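Local atomic coordinates of gamma-glutamyl phosphate reductase (Thermotoga maritima, PDB entry 1O20), a protein that probably catalyses the NADPH-dependent reduction of L-glutamyl phosphate to glutamate semialdehyde and phosphate, the second step from glutamate towards proline. Residues 138-143 / 154-159; 251-256 / 284-289. All coordinates share one frame; numbering follows the deposited sequence.

Contact 1 (138-143 / 154-159)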
loop_
_atom_site.group_PDB
_atom_site.type_symbol
_atom_site.label_atom_id
_atom_site.label_comp_id
_atom_site.label_asym_id
_atom_site.label_seq_id
_atom_site.Cartn_x
_atom_site.Cartn_y
_atom_site.Cartn_z
ATOM N N ASN A 138 0.688 11.967 8.487
ATOM C CA ASN A 138 0.632 10.664 9.185
ATOM C C ASN A 138 1.560 9.608 8.582
ATOM O O ASN A 138 2.036 8.727 9.296
ATOM C CB ASN A 138 -0.781 10.087 9.212
ATOM C CG ASN A 138 -1.363 9.918 7.807
ATOM O OD1 ASN A 138 -1.525 10.907 7.076
ATOM N ND2 ASN A 138 -1.663 8.668 7.415
ATOM N N VAL A 139 1.810 9.717 7.281
ATOM C CA VAL A 139 2.635 8.768 6.559
ATOM C C VAL A 139 4.008 8.765 7.169
ATOM O O VAL A 139 4.645 7.729 7.243
ATOM C CB VAL A 139 2.683 9.121 5.062
ATOM C CG1 VAL A 139 3.799 8.379 4.325
ATOM C CG2 VAL A 139 1.292 8.840 4.414
ATOM N N THR A 140 4.427 9.929 7.649
ATOM C CA THR A 140 5.700 10.097 8.329
ATOM C C THR A 140 5.879 9.124 9.498
ATOM O O THR A 140 6.906 8.478 9.624
ATOM C CB THR A 140 5.805 11.558 8.805
ATOM O OG1 THR A 140 5.751 12.426 7.656
ATOM C CG2 THR A 140 7.140 11.858 9.484
ATOM N N VAL A 141 4.901 9.061 10.370
ATOM C CA VAL A 141 4.904 8.107 11.453
ATOM C C VAL A 141 4.682 6.661 11.012
ATOM O O VAL A 141 5.449 5.759 11.414
ATOM C CB VAL A 141 3.875 8.498 12.510
ATOM C CG1 VAL A 141 3.694 7.380 13.563
ATOM C CG2 VAL A 141 4.306 9.819 13.175
ATOM N N GLU A 142 3.666 6.444 10.188
ATOM C CA GLU A 142 3.284 5.096 9.799
ATOM C C GLU A 142 4.451 4.338 9.197
ATOM O O GLU A 142 4.691 3.207 9.570
ATOM C CB GLU A 142 2.138 5.132 8.811
ATOM C CG GLU A 142 0.837 5.577 9.439
ATOM C CD GLU A 142 -0.213 5.920 8.412
ATOM O OE1 GLU A 142 0.019 5.621 7.203
ATOM O OE2 GLU A 142 -1.261 6.499 8.836
ATOM N N THR A 143 5.188 4.958 8.280
ATOM C CA THR A 143 6.272 4.260 7.615
ATOM C C THR A 143 7.428 4.073 8.540
ATOM O O THR A 143 8.003 2.996 8.557
ATOM C CB THR A 143 6.708 4.970 6.329
ATOM O OG1 THR A 143 7.032 6.341 6.592
ATOM C CG2 THR A 143 5.540 5.017 5.333
ATOM N N ILE A 154 15.280 4.559 8.071
ATOM C CA ILE A 154 14.457 5.276 7.106
ATOM C C ILE A 154 14.908 6.694 6.775
ATOM O O ILE A 154 15.253 7.530 7.643
ATOM C CB ILE A 154 12.983 5.232 7.590
ATOM C CG1 ILE A 154 12.014 5.708 6.515
ATOM C CG2 ILE A 154 12.810 6.077 8.808
ATOM C CD1 ILE A 154 10.558 5.565 6.984
ATOM N N LEU A 155 14.869 6.962 5.489
ATOM C CA LEU A 155 15.120 8.267 4.935
ATOM C C LEU A 155 13.821 8.788 4.336
ATOM O O LEU A 155 13.306 8.248 3.409
ATOM C CB LEU A 155 16.191 8.170 3.857
ATOM C CG LEU A 155 16.586 9.499 3.223
ATOM C CD1 LEU A 155 17.093 10.496 4.272
ATOM C CD2 LEU A 155 17.646 9.293 2.182
ATOM N N LEU A 156 13.311 9.852 4.911
ATOM C CA LEU A 156 12.011 10.413 4.576
ATOM C C LEU A 156 12.182 11.627 3.678
ATOM O O LEU A 156 12.950 12.542 3.995
ATOM C CB LEU A 156 11.304 10.851 5.865
ATOM C CG LEU A 156 10.999 9.708 6.842
ATOM C CD1 LEU A 156 10.855 10.244 8.218
ATOM C CD2 LEU A 156 9.753 8.951 6.407
ATOM N N ARG A 157 11.474 11.619 2.569
ATOM C CA ARG A 157 11.262 12.808 1.743
ATOM C C ARG A 157 9.752 12.986 1.433
ATOM O O ARG A 157 9.158 12.294 0.610
ATOM C CB ARG A 157 12.128 12.737 0.478
ATOM C CG ARG A 157 12.090 13.973 -0.410
ATOM C CD ARG A 157 11.006 13.840 -1.477
ATOM N NE ARG A 157 10.683 15.076 -2.139
ATOM C CZ ARG A 157 9.485 15.353 -2.622
ATOM N NH1 ARG A 157 8.450 14.503 -2.497
ATOM N NH2 ARG A 157 9.309 16.509 -3.200
ATOM N N GLY A 158 9.110 13.870 2.177
ATOM C CA GLY A 158 7.724 14.188 1.911
ATOM C C GLY A 158 7.541 15.435 1.028
ATOM O O GLY A 158 8.486 16.039 0.548
ATOM N N GLY A 159 6.297 15.867 0.902
ATOM C CA GLY A 159 5.923 16.971 0.022
ATOM C C GLY A 159 6.234 18.323 0.615
ATOM O O GLY A 159 6.283 18.503 1.829
#

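Contact 2 (251-256 / 284-289)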
loop_
_atom_site.group_PDB
_atom_site.type_symbol
_atom_site.label_atom_id
_atom_site.label_comp_id
_atom_site.label_asym_id
_atom_site.label_seq_id
_atom_site.Cartn_x
_atom_site.Cartn_y
_atom_site.Cartn_z
ATOM N N LYS A 251 -27.412 -11.202 -3.256
ATOM C CA LYS A 251 -26.235 -10.973 -2.428
ATOM C C LYS A 251 -25.146 -10.257 -3.229
ATOM O O LYS A 251 -24.311 -9.587 -2.651
ATOM C CB LYS A 251 -25.723 -12.275 -1.815
ATOM C CG LYS A 251 -26.706 -12.973 -0.810
ATOM C CD LYS A 251 -26.110 -14.280 -0.256
ATOM C CE LYS A 251 -26.856 -14.873 0.938
ATOM N NZ LYS A 251 -26.222 -16.188 1.324
ATOM N N ALA A 252 -25.189 -10.384 -4.555
ATOM C CA ALA A 252 -24.220 -9.763 -5.466
ATOM C C ALA A 252 -24.285 -8.248 -5.396
ATOM O O ALA A 252 -23.273 -7.547 -5.471
ATOM C CB ALA A 252 -24.510 -10.201 -6.891
ATOM N N VAL A 253 -25.505 -7.741 -5.225
ATOM C CA VAL A 253 -25.732 -6.320 -5.307
ATOM C C VAL A 253 -24.940 -5.568 -4.210
ATOM O O VAL A 253 -24.164 -4.654 -4.542
ATOM C CB VAL A 253 -27.249 -5.996 -5.282
ATOM C CG1 VAL A 253 -27.478 -4.554 -5.002
ATOM C CG2 VAL A 253 -27.917 -6.448 -6.593
ATOM N N PRO A 254 -25.117 -5.912 -2.930
ATOM C CA PRO A 254 -24.315 -5.256 -1.885
ATOM C C PRO A 254 -22.810 -5.427 -2.092
ATOM O O PRO A 254 -22.071 -4.544 -1.737
ATOM C CB PRO A 254 -24.760 -5.951 -0.578
ATOM C CG PRO A 254 -26.031 -6.635 -0.902
ATOM C CD PRO A 254 -26.091 -6.848 -2.364
ATOM N N VAL A 255 -22.350 -6.558 -2.597
ATOM C CA VAL A 255 -20.906 -6.725 -2.813
ATOM C C VAL A 255 -20.401 -5.677 -3.811
ATOM O O VAL A 255 -19.376 -5.028 -3.602
ATOM C CB VAL A 255 -20.571 -8.138 -3.317
ATOM C CG1 VAL A 255 -19.134 -8.235 -3.711
ATOM C CG2 VAL A 255 -20.917 -9.203 -2.281
ATOM N N ILE A 256 -21.149 -5.511 -4.903
ATOM C CA ILE A 256 -20.792 -4.585 -5.948
ATOM C C ILE A 256 -20.854 -3.155 -5.426
ATOM O O ILE A 256 -19.934 -2.390 -5.647
ATOM C CB ILE A 256 -21.694 -4.766 -7.172
ATOM C CG1 ILE A 256 -21.452 -6.119 -7.845
ATOM C CG2 ILE A 256 -21.401 -3.695 -8.175
ATOM C CD1 ILE A 256 -22.567 -6.554 -8.715
ATOM N N LEU A 284 -28.950 -6.340 -15.130
ATOM C CA LEU A 284 -28.444 -4.982 -15.431
ATOM C C LEU A 284 -29.386 -3.875 -14.980
ATOM O O LEU A 284 -28.912 -2.879 -14.409
ATOM C CB LEU A 284 -28.057 -4.779 -16.886
ATOM C CG LEU A 284 -26.761 -5.483 -17.309
ATOM C CD1 LEU A 284 -26.606 -5.407 -18.802
ATOM C CD2 LEU A 284 -25.535 -4.888 -16.615
ATOM N N PRO A 285 -30.692 -4.010 -15.224
ATOM C CA PRO A 285 -31.619 -2.954 -14.760
ATOM C C PRO A 285 -31.560 -2.760 -13.257
ATOM O O PRO A 285 -31.638 -1.630 -12.785
ATOM C CB PRO A 285 -33.005 -3.423 -15.275
ATOM C CG PRO A 285 -32.687 -4.273 -16.428
ATOM C CD PRO A 285 -31.385 -5.012 -16.060
ATOM N N VAL A 286 -31.361 -3.852 -12.531
ATOM C CA VAL A 286 -31.288 -3.800 -11.075
ATOM C C VAL A 286 -30.017 -3.145 -10.570
ATOM O O VAL A 286 -30.087 -2.230 -9.772
ATOM C CB VAL A 286 -31.464 -5.186 -10.467
ATOM C CG1 VAL A 286 -31.331 -5.118 -8.920
ATOM C CG2 VAL A 286 -32.839 -5.721 -10.843
ATOM N N ILE A 287 -28.862 -3.603 -11.051
ATOM C CA ILE A 287 -27.602 -3.092 -10.550
ATOM C C ILE A 287 -27.370 -1.651 -10.981
ATOM O O ILE A 287 -26.818 -0.874 -10.218
ATOM C CB ILE A 287 -26.409 -4.030 -10.929
ATOM C CG1 ILE A 287 -25.147 -3.623 -10.166
ATOM C CG2 ILE A 287 -26.161 -4.035 -12.418
ATOM C CD1 ILE A 287 -25.281 -3.756 -8.625
ATOM N N VAL A 288 -27.795 -1.300 -12.181
ATOM C CA VAL A 288 -27.660 0.069 -12.666
ATOM C C VAL A 288 -28.528 1.016 -11.790
ATOM O O VAL A 288 -28.043 2.053 -11.347
ATOM C CB VAL A 288 -27.978 0.193 -14.180
ATOM C CG1 VAL A 288 -28.010 1.663 -14.641
ATOM C CG2 VAL A 288 -26.968 -0.541 -14.988
ATOM N N GLU A 289 -29.761 0.613 -11.486
ATOM C CA GLU A 289 -30.651 1.374 -10.583
ATOM C C GLU A 289 -29.968 1.603 -9.227
ATOM O O GLU A 289 -29.888 2.749 -8.761
ATOM C CB GLU A 289 -32.017 0.633 -10.452
ATOM C CG GLU A 289 -33.000 1.055 -9.356
ATOM C CD GLU A 289 -34.292 0.195 -9.367
ATOM O OE1 GLU A 289 -35.396 0.771 -9.556
ATOM O OE2 GLU A 289 -34.198 -1.060 -9.221
#

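Contact 1 (138-143 / 154-159)
T143, which meets I154 and L156 across the contact, donates twice to a flat group of its own helix, the carbonyl of V139: OG1 and the backbone N reach V139 O from opposite faces of its plane. The OG1 bond measures 2.8 Å to V139 O. A second pair of flat groups lies on a part of the helix that does not meet the strand. There N138 ND2 donates within its amide plane to E142 OE2, at 2.6 Å, and arrives from above the carboxylate, 48° out of its plane.

The contact itself is carried by methyl groups and one hydroxyl. With chi1 at 54°, T143 OG1 sits between its backbone N and carbonyl carbon, folded back on the preceding turn, and the same oxygen also faces two methyls of the strand. I154 CD1 comes within 3.6 Å of T143 OG1, the two side chains crossing at about a right angle, and L156 CD2 lies 3.8 Å from T143 OG1. One turn back, T140 CG2 touches L156 CD1 at 4.2 Å, while T140 OG1 is hydrogen-bonded to Y133 OH and N166 OD1. Replacing T143 by alanine would probably cost V139 O its hydroxyl donor and open a gap beside I154 CD1 and L156 CD2.

The segments run nearly antiparallel, at 168° with axes 10.0 Å apart, as expected for the helix of a beta-alpha-beta crossover and its following strand. I131 of strand 129-132 touches T143 and I154; V170 of helix 163-177 meets T140 and L156. The four-stranded parallel sheet holding strands 129-132 and 154-157 is consistent with the Rossmann-like coenzyme-binding domain of aldehyde dehydrogenases.

Contact 2 (251-256 / 284-289)
V286 makes the first touch along the second helix segment: its CG1 lies 4.3 Å from V253 CG2, at the more exposed margin of the contact. I287 follows and does most of the work. Its CG1 stands anti to the backbone N (chi1 -169°), and a chi2 of 63° then brings CD1 against both V253 and I256. I287 CD1 is 4.2 Å from V253 CA, so it reaches the backbone of the first helix as well as its side chains. It also lies 3.9 Å from I256 CD1 and 3.9 Å from I256 CG2, the two isoleucines crossing at about a right angle. The backbones come nearest at the same place, with V253 CA and I287 CA 6.4 Å apart.

The segment axes pass at 10.5 Å with a crossing angle of -35°. Helices 249-261 and 277-293 thus pack side by side against the seven-stranded parallel sheet, where L273 of strand 270-276 receives both I256 and I287. F283, one residue before the second segment on helix 277-293, also touches V253 and I256. Every side-chain partner between the segments is an alkyl group, which implies an interface held by hydrophobic burial, without directional bonds between the segments.

Contact 1 and contact 2 belong to different parallel sheets, one of four strands and one of seven, and share no helix or strand. Their centres are 40 Å apart, on opposite sides of the chain's centre, with nearest atoms about 25 Å apart. All touching residues of contact 1 are buried, its centre 14 Å from that of the chain; contact 2 has its centre 28 Å out and is partly buried, with V286 at its exposed margin. The chemistry differs accordingly: contact 1 joins a helix to a strand and packs threonines, whose hydroxyls are hydrogen-bonded away from the strand segment, against aliphatic side chains, whereas contact 2 joins two helices through aliphatic side chains.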